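Local coordinates for protein membrane attack complex assembly inhibitor BGA71 (Borreliella bavariensis, PDB 6FMH) that inhibits assembly of the complement membrane attack complex and, as an outer surface protein, probably helps the Lyme disease spirochaete evade host complement, at residues I107-I111 and S144-R148. Residues are numbered along the deposited sequence; the frame is centred on the assembly and turned at random.
Sequences IQYDI and SLKTR
The guanidinium of R148 has the CD1 methyl of I111 over one face, displaced toward the rim, while the amide oxygen of Q108 meets it at an edge, near its plane. R148 NH1 gives a weak, bent hydrogen bond to Q108 OE1, 3.1 Å long; amide and guanidinium planes stand 47° apart. Arginine suits this place because its methylenes lie against I107 and I111 while its charge reaches polar company: CG leaves anti to the backbone N, and a bend at chi3 (72°) swings the head round toward Q108. Q108 also bends, at chi2, which brings its amide back to the other helix; OE1 has its stronger hydrogen bond with T64 OG1, so R148 adds a weak second one. R148 NH2 has a long, weak ion pair with E27.

Beside the polar pair the contact is mostly aliphatic, and isoleucine suits it because its two branches reach separate partners. I107 lays CG2 against R148 CB at 3.6 Å, and its CG1 lies 4.2 Å from T147 CG2. I111 CG1 rests 3.5 Å from S144 O, and I111 CG2 meets L145 CD2 at 4.2 Å. Small S144 lets the backbones come close, S144 CA lying 5.4 Å from I111 CA; S144 is buried, and its OG is hydrogen-bonded to L141 O. D110 touches S144 through CB, its carboxylate salt-bridged to K124 of the second subunit.

Helices 90-123 and 127-163 thus form an antiparallel helical hairpin across their short connection, local axes 8.9 Å apart at 157°, within the all-helical BbCRASP-1 family fold. Helix 55-68 flanks Q108 and R148, whereas L187 touches I107 and F190 touches T147.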
loop_
_atom_site.group_PDB
_atom_site.type_symbol
_atom_site.label_atom_id
_atom_site.label_comp_id
_atom_site.label_asym_id
_atom_site.label_seq_id
_atom_site.Cartn_x
_atom_site.Cartn_y
_atom_site.Cartn_z
ATOM N N ILE A 107 12.956 8.602 4.399
ATOM C CA ILE A 107 13.629 7.637 3.565
ATOM C C ILE A 107 12.602 6.625 3.121
ATOM O O ILE A 107 12.458 6.326 1.959
ATOM C CB ILE A 107 14.808 7.016 4.313
ATOM C CG1 ILE A 107 15.940 8.043 4.379
ATOM C CG2 ILE A 107 15.320 5.776 3.605
ATOM C CD1 ILE A 107 16.933 7.792 5.495
ATOM N N GLN A 108 11.813 6.163 4.067
ATOM C CA GLN A 108 10.749 5.231 3.755
ATOM C C GLN A 108 9.706 5.875 2.877
ATOM O O GLN A 108 9.270 5.261 1.900
ATOM C CB GLN A 108 10.087 4.743 5.025
ATOM C CG GLN A 108 9.354 3.404 4.927
ATOM C CD GLN A 108 10.096 2.257 4.223
ATOM O OE1 GLN A 108 11.194 1.909 4.570
ATOM N NE2 GLN A 108 9.464 1.678 3.218
ATOM N N TYR A 109 9.175 7.031 3.207
ATOM C CA TYR A 109 8.057 7.558 2.456
ATOM C C TYR A 109 8.352 7.754 1.001
ATOM O O TYR A 109 7.495 7.586 0.161
ATOM C CB TYR A 109 7.478 8.855 3.057
ATOM C CG TYR A 109 6.443 9.541 2.139
ATOM C CD1 TYR A 109 5.155 9.053 2.036
ATOM C CD2 TYR A 109 6.782 10.626 1.341
ATOM C CE1 TYR A 109 4.249 9.627 1.192
ATOM C CE2 TYR A 109 5.871 11.194 0.507
ATOM C CZ TYR A 109 4.607 10.681 0.438
ATOM O OH TYR A 109 3.664 11.205 -0.367
ATOM N N ASP A 110 9.550 8.160 0.705
ATOM C CA ASP A 110 9.919 8.359 -0.644
ATOM C C ASP A 110 9.704 7.123 -1.444
ATOM O O ASP A 110 9.187 7.169 -2.501
ATOM C CB ASP A 110 11.360 8.791 -0.707
ATOM C CG ASP A 110 11.534 10.233 -0.496
ATOM O OD1 ASP A 110 10.616 10.926 -0.171
ATOM O OD2 ASP A 110 12.601 10.699 -0.664
ATOM N N ILE A 111 10.115 6.002 -0.916
ATOM C CA ILE A 111 9.995 4.733 -1.576
ATOM C C ILE A 111 8.556 4.374 -1.791
ATOM O O ILE A 111 8.202 3.799 -2.756
ATOM C CB ILE A 111 10.675 3.627 -0.756
ATOM C CG1 ILE A 111 12.152 3.872 -0.602
ATOM C CG2 ILE A 111 10.535 2.287 -1.419
ATOM C CD1 ILE A 111 12.811 3.041 0.443
ATOM N N SER A 144 15.429 6.520 -4.594
ATOM C CA SER A 144 14.879 6.325 -3.291
ATOM C C SER A 144 15.295 4.976 -2.612
ATOM O O SER A 144 15.402 4.941 -1.396
ATOM C CB SER A 144 13.382 6.447 -3.375
ATOM O OG SER A 144 12.895 5.286 -4.015
ATOM N N LEU A 145 15.501 3.892 -3.376
ATOM C CA LEU A 145 16.109 2.665 -2.848
ATOM C C LEU A 145 17.576 2.848 -2.495
ATOM O O LEU A 145 18.033 2.394 -1.419
ATOM C CB LEU A 145 15.930 1.476 -3.844
ATOM C CG LEU A 145 14.485 0.913 -3.978
ATOM C CD1 LEU A 145 14.367 -0.019 -5.146
ATOM C CD2 LEU A 145 13.941 0.244 -2.730
ATOM N N LYS A 146 18.329 3.488 -3.371
ATOM C CA LYS A 146 19.755 3.764 -3.137
ATOM C C LYS A 146 19.940 4.601 -1.848
ATOM O O LYS A 146 20.723 4.240 -0.906
ATOM C CB LYS A 146 20.342 4.403 -4.391
ATOM C CG LYS A 146 20.506 3.403 -5.514
ATOM C CD LYS A 146 21.423 3.870 -6.610
ATOM C CE LYS A 146 21.420 2.903 -7.797
ATOM N NZ LYS A 146 21.705 1.484 -7.413
ATOM N N THR A 147 19.097 5.623 -1.704
ATOM C CA THR A 147 19.113 6.459 -0.494
ATOM C C THR A 147 19.025 5.579 0.747
ATOM O O THR A 147 19.833 5.714 1.678
ATOM C CB THR A 147 18.026 7.539 -0.526
ATOM O OG1 THR A 147 18.272 8.432 -1.639
ATOM C CG2 THR A 147 18.040 8.360 0.733
ATOM N N ARG A 148 18.062 4.667 0.751
ATOM C CA ARG A 148 17.868 3.829 1.887
ATOM C C ARG A 148 19.094 2.920 2.119
ATOM O O ARG A 148 19.472 2.612 3.287
ATOM C CB ARG A 148 16.643 2.976 1.750
ATOM C CG ARG A 148 16.477 2.141 3.016
ATOM C CD ARG A 148 15.138 1.540 3.168
ATOM N NE ARG A 148 14.981 0.465 2.222
ATOM C CZ ARG A 148 13.906 -0.290 2.120
ATOM N NH1 ARG A 148 12.876 -0.122 2.917
ATOM N NH2 ARG A 148 13.876 -1.219 1.200
#